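Side-chain contacts in putative amidohydrolase/peptidase (Burkholderia cenocepacia, PDB 4WJB), which probably hydrolyses carbon-nitrogen bonds other than peptide bonds, as a zinc-dependent member of the peptidase M20 family: residues V59-E64 against G114-V119; R356-S361 against G409-L414. One frame throughout, in Å; residues are numbered along the deposited sequence. Where two conformers were deposited one is given.

Both contacts join the C-terminal end of one helix, in contact 2 mostly the turn that follows it, to the middle of another, and both are van der Waals contacts without polar bonds between the segments. Contact 1 sets the last turns of helix 49-64 against helix 109-124 and buries Leu-116 and Ala-62, with only Trp-61 partly exposed. Contact 2 brings the turn after helix 345-357 against helix 403-421; its two leucines stay partly exposed, while their partners Asp-411 and Val-412 are buried. The second helices also meet, Val-118 CG2 lying 3.6 Å from Leu-413 CD2. Contact 1 uses an aromatic ring, whereas contact 2, nearer the zinc site, sets one leucine methyl on a helix backbone and another on a valine methyl.

Contact 1 of 2, residues V59-E64 against G114-V119; sequences VQWARE and GGLEVV
With CG anti to its carbonyl carbon (chi1 -71°), Trp-61 swings its indole toward helix 109-124, and Leu-116 reaches back the other way. The second torsion of Leu-116 (63°) places CD2 anti to CA, at the far end of the side chain, where it comes 3.6 Å from CE3 on the six-membered ring of Trp-61 and 3.8 Å from its CB. The two side chains cross at about a right angle, and the methyl approaches the indole obliquely. The other branch, CD1, takes the adjoining place on helix 49-64, 4.2 Å from CA of Ala-62. Alanine suits this position because its short side chain leaves the backbone within reach of the leucine; the CA atoms of Ala-62 and Leu-116 are 6.8 Å apart. Elsewhere the indole packs on Ser-27, Arg-30 and Met-31 of helix 21-31 and makes a cation-pi contact with Arg-120, while Ala-62 rests on Ala-79 of strand 77-81. Both helices belong to the zinc-binding catalytic domain of the M20 fold, and they meet away from the metal site. The forked leucine thus serves two neighbours at once, through dispersion and the hydrophobic effect, which favour close fit over any fixed bond direction.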
# COMPACT_ATOMS: atom_id res chain seq x y z
N VAL A 59 22.82 39.39 15.97
CA VAL A 59 22.84 40.29 17.10
C VAL A 59 23.90 41.37 16.86
O VAL A 59 23.66 42.55 17.11
CB VAL A 59 23.11 39.53 18.41
CG1 VAL A 59 23.66 40.46 19.48
CG2 VAL A 59 21.83 38.87 18.89
N GLN A 60 25.07 40.97 16.37
CA GLN A 60 26.13 41.94 16.09
C GLN A 60 25.69 42.93 15.02
O GLN A 60 25.87 44.14 15.19
CB GLN A 60 27.42 41.23 15.66
CG GLN A 60 28.55 42.17 15.23
CD GLN A 60 29.11 43.00 16.38
OE1 GLN A 60 29.05 42.59 17.54
NE2 GLN A 60 29.67 44.17 16.06
N TRP A 61 25.10 42.44 13.94
CA TRP A 61 24.65 43.33 12.86
C TRP A 61 23.54 44.27 13.31
O TRP A 61 23.51 45.45 12.92
CB TRP A 61 24.18 42.51 11.65
CG TRP A 61 25.29 41.83 10.91
CD1 TRP A 61 26.64 42.05 11.04
CD2 TRP A 61 25.15 40.81 9.91
NE1 TRP A 61 27.33 41.24 10.18
CE2 TRP A 61 26.44 40.46 9.48
CE3 TRP A 61 24.05 40.16 9.34
CZ2 TRP A 61 26.67 39.49 8.50
CZ3 TRP A 61 24.27 39.19 8.37
CH2 TRP A 61 25.57 38.87 7.96
N ALA A 62 22.63 43.75 14.13
CA ALA A 62 21.52 44.54 14.64
C ALA A 62 22.00 45.71 15.51
O ALA A 62 21.49 46.84 15.40
CB ALA A 62 20.57 43.67 15.43
N ARG A 63 22.96 45.43 16.38
CA ARG A 63 23.52 46.46 17.26
C ARG A 63 24.26 47.51 16.44
O ARG A 63 24.13 48.71 16.69
CB ARG A 63 24.44 45.84 18.31
CG ARG A 63 23.68 45.14 19.43
CD ARG A 63 24.62 44.30 20.30
NE ARG A 63 23.94 43.80 21.50
CZ ARG A 63 24.44 42.84 22.27
NH1 ARG A 63 25.60 42.27 21.97
NH2 ARG A 63 23.77 42.44 23.34
N GLU A 64 25.04 47.05 15.46
CA GLU A 64 25.75 47.96 14.57
C GLU A 64 24.78 48.86 13.80
O GLU A 64 25.14 49.97 13.39
CB GLU A 64 26.63 47.17 13.60
CG GLU A 64 27.83 46.50 14.26
CD GLU A 64 28.55 45.52 13.35
OE1 GLU A 64 28.15 45.38 12.18
OE2 GLU A 64 29.52 44.89 13.82
N GLY A 114 15.73 39.89 5.91
CA GLY A 114 14.82 40.85 5.32
C GLY A 114 14.48 41.91 6.35
O GLY A 114 14.51 43.11 6.06
N GLY A 115 14.16 41.47 7.56
CA GLY A 115 13.89 42.40 8.65
C GLY A 115 15.09 43.28 9.01
O GLY A 115 14.93 44.46 9.31
N LEU A 116 16.28 42.70 8.98
CA LEU A 116 17.49 43.48 9.22
C LEU A 116 17.67 44.53 8.13
O LEU A 116 18.01 45.69 8.41
CB LEU A 116 18.73 42.58 9.30
CG LEU A 116 20.08 43.30 9.41
CD1 LEU A 116 20.18 44.12 10.70
CD2 LEU A 116 21.23 42.32 9.30
N GLU A 117 17.43 44.14 6.88
CA GLU A 117 17.58 45.06 5.77
C GLU A 117 16.58 46.21 5.88
O GLU A 117 16.88 47.34 5.51
CB GLU A 117 17.41 44.33 4.43
CG GLU A 117 17.27 45.24 3.22
CD GLU A 117 18.43 46.23 3.05
OE1 GLU A 117 19.57 45.91 3.46
OE2 GLU A 117 18.20 47.32 2.48
N VAL A 118 15.39 45.92 6.40
CA VAL A 118 14.39 46.96 6.63
C VAL A 118 14.92 48.01 7.60
O VAL A 118 14.78 49.21 7.37
CB VAL A 118 13.06 46.36 7.16
CG1 VAL A 118 12.15 47.45 7.72
CG2 VAL A 118 12.35 45.60 6.05
N VAL A 119 15.56 47.54 8.68
CA VAL A 119 16.15 48.45 9.65
C VAL A 119 17.25 49.29 9.01
O VAL A 119 17.26 50.52 9.15
CB VAL A 119 16.73 47.68 10.86
CG1 VAL A 119 17.63 48.60 11.70
CG2 VAL A 119 15.60 47.11 11.70

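Contact 2 of 2, residues R356-S361 against G409-L414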
# COMPACT_ATOMS: atom_id res chain seq x y z
N ARG A 356 1.68 46.77 -4.89
CA ARG A 356 1.14 47.68 -5.91
C ARG A 356 1.99 48.92 -6.11
O ARG A 356 2.35 49.26 -7.24
CB ARG A 356 -0.28 48.11 -5.55
CG ARG A 356 -1.31 47.01 -5.68
CD ARG A 356 -2.70 47.62 -5.75
NE ARG A 356 -3.69 46.62 -6.14
CZ ARG A 356 -4.64 46.15 -5.33
NH1 ARG A 356 -4.73 46.59 -4.08
NH2 ARG A 356 -5.50 45.24 -5.77
N SER A 357 2.30 49.60 -5.01
CA SER A 357 3.04 50.85 -5.05
C SER A 357 4.44 50.64 -5.64
O SER A 357 5.02 51.56 -6.21
CB SER A 357 3.15 51.45 -3.64
OG SER A 357 1.87 51.59 -3.05
N LEU A 358 4.95 49.43 -5.50
CA LEU A 358 6.28 49.10 -6.01
C LEU A 358 6.23 48.61 -7.45
O LEU A 358 7.26 48.29 -8.04
CB LEU A 358 6.93 48.04 -5.13
CG LEU A 358 7.42 48.51 -3.76
CD1 LEU A 358 7.66 47.31 -2.85
CD2 LEU A 358 8.68 49.34 -3.91
N GLY A 359 5.03 48.54 -8.02
CA GLY A 359 4.86 48.08 -9.38
C GLY A 359 5.23 46.62 -9.55
O GLY A 359 5.64 46.18 -10.62
N LEU A 360 5.08 45.85 -8.47
CA LEU A 360 5.47 44.44 -8.47
C LEU A 360 4.28 43.55 -8.81
O LEU A 360 3.17 43.79 -8.35
CB LEU A 360 6.05 44.05 -7.11
CG LEU A 360 7.42 44.64 -6.79
CD1 LEU A 360 7.80 44.40 -5.33
CD2 LEU A 360 8.47 44.06 -7.73
N SER A 361 4.52 42.53 -9.63
CA SER A 361 3.49 41.55 -9.91
C SER A 361 3.15 40.81 -8.62
O SER A 361 4.03 40.51 -7.82
CB SER A 361 3.95 40.56 -10.99
OG SER A 361 5.07 39.81 -10.55
N GLY A 409 10.77 40.97 -2.24
CA GLY A 409 10.14 40.59 -0.99
C GLY A 409 10.51 41.56 0.11
O GLY A 409 9.67 41.97 0.92
N ALA A 410 11.78 41.94 0.13
CA ALA A 410 12.29 42.84 1.16
C ALA A 410 11.73 44.25 0.98
O ALA A 410 11.46 44.94 1.96
CB ALA A 410 13.80 42.86 1.13
N ASP A 411 11.54 44.67 -0.27
CA ASP A 411 10.96 45.98 -0.56
C ASP A 411 9.51 46.07 -0.09
O ASP A 411 9.10 47.08 0.47
CB ASP A 411 11.04 46.28 -2.06
CG ASP A 411 12.15 47.26 -2.40
OD1 ASP A 411 12.46 48.13 -1.57
OD2 ASP A 411 12.70 47.16 -3.52
N VAL A 412 8.75 45.00 -0.31
CA VAL A 412 7.37 44.92 0.16
C VAL A 412 7.32 44.95 1.69
O VAL A 412 6.51 45.66 2.28
CB VAL A 412 6.65 43.66 -0.37
CG1 VAL A 412 5.27 43.51 0.26
CG2 VAL A 412 6.55 43.70 -1.89
N LEU A 413 8.20 44.17 2.33
CA LEU A 413 8.30 44.16 3.80
C LEU A 413 8.62 45.55 4.35
O LEU A 413 8.03 45.99 5.33
CB LEU A 413 9.36 43.17 4.28
CG LEU A 413 9.47 43.11 5.81
CD1 LEU A 413 8.21 42.46 6.39
CD2 LEU A 413 10.72 42.39 6.29
N LEU A 414 9.57 46.21 3.71
CA LEU A 414 9.95 47.57 4.09
C LEU A 414 8.75 48.51 4.09
O LEU A 414 8.52 49.22 5.06
CB LEU A 414 11.04 48.10 3.16
CG LEU A 414 11.37 49.59 3.28
CD1 LEU A 414 11.85 49.95 4.68
CD2 LEU A 414 12.39 50.01 2.22
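One face of the peptide group between Asp-411 and Val-412 carries a methyl of Leu-358: CD1 lies over it, 3.5 Å from Asp-411 C and 3.6 Å from Val-412 N. The same methyl reaches Asp-411 CB, so the aspartate meets the leucine through its aliphatic carbon. The flat carboxylate beyond is occupied elsewhere, OD1 accepting a hydrogen bond from Val-19 N and OD2 forming a salt bridge with Arg-18 NH2. Leu-358 and Leu-360 share one shape, each with CG anti to the carbonyl carbon and CD1 anti to CA, and both extend toward helix 403-421. Their CD1 methyls converge on CG2 of Val-412, at 3.9 Å from Leu-358 and 3.7 Å from Leu-360; Leu-360 and Val-412 cross obliquely. Gly-359, between the leucines, ends helix 345-357 in a Schellman motif. Its positive phi (66°) is easy for glycine, and its N bonds back to Arg-356 O at 2.9 Å. Branched Val-412 offers a methyl close to its own backbone, and it also rests, like Leu-360, on Ile-217 of strand 217-234. Helix 403-421 belongs to the catalytic domain, the Val-412 side chain lying about 12 Å from that of the zinc ligand His-203. Across the contact the touching is van der Waals, methyl on methyl and methyl on peptide, and the leucine meets only the carbon side of the buried acid.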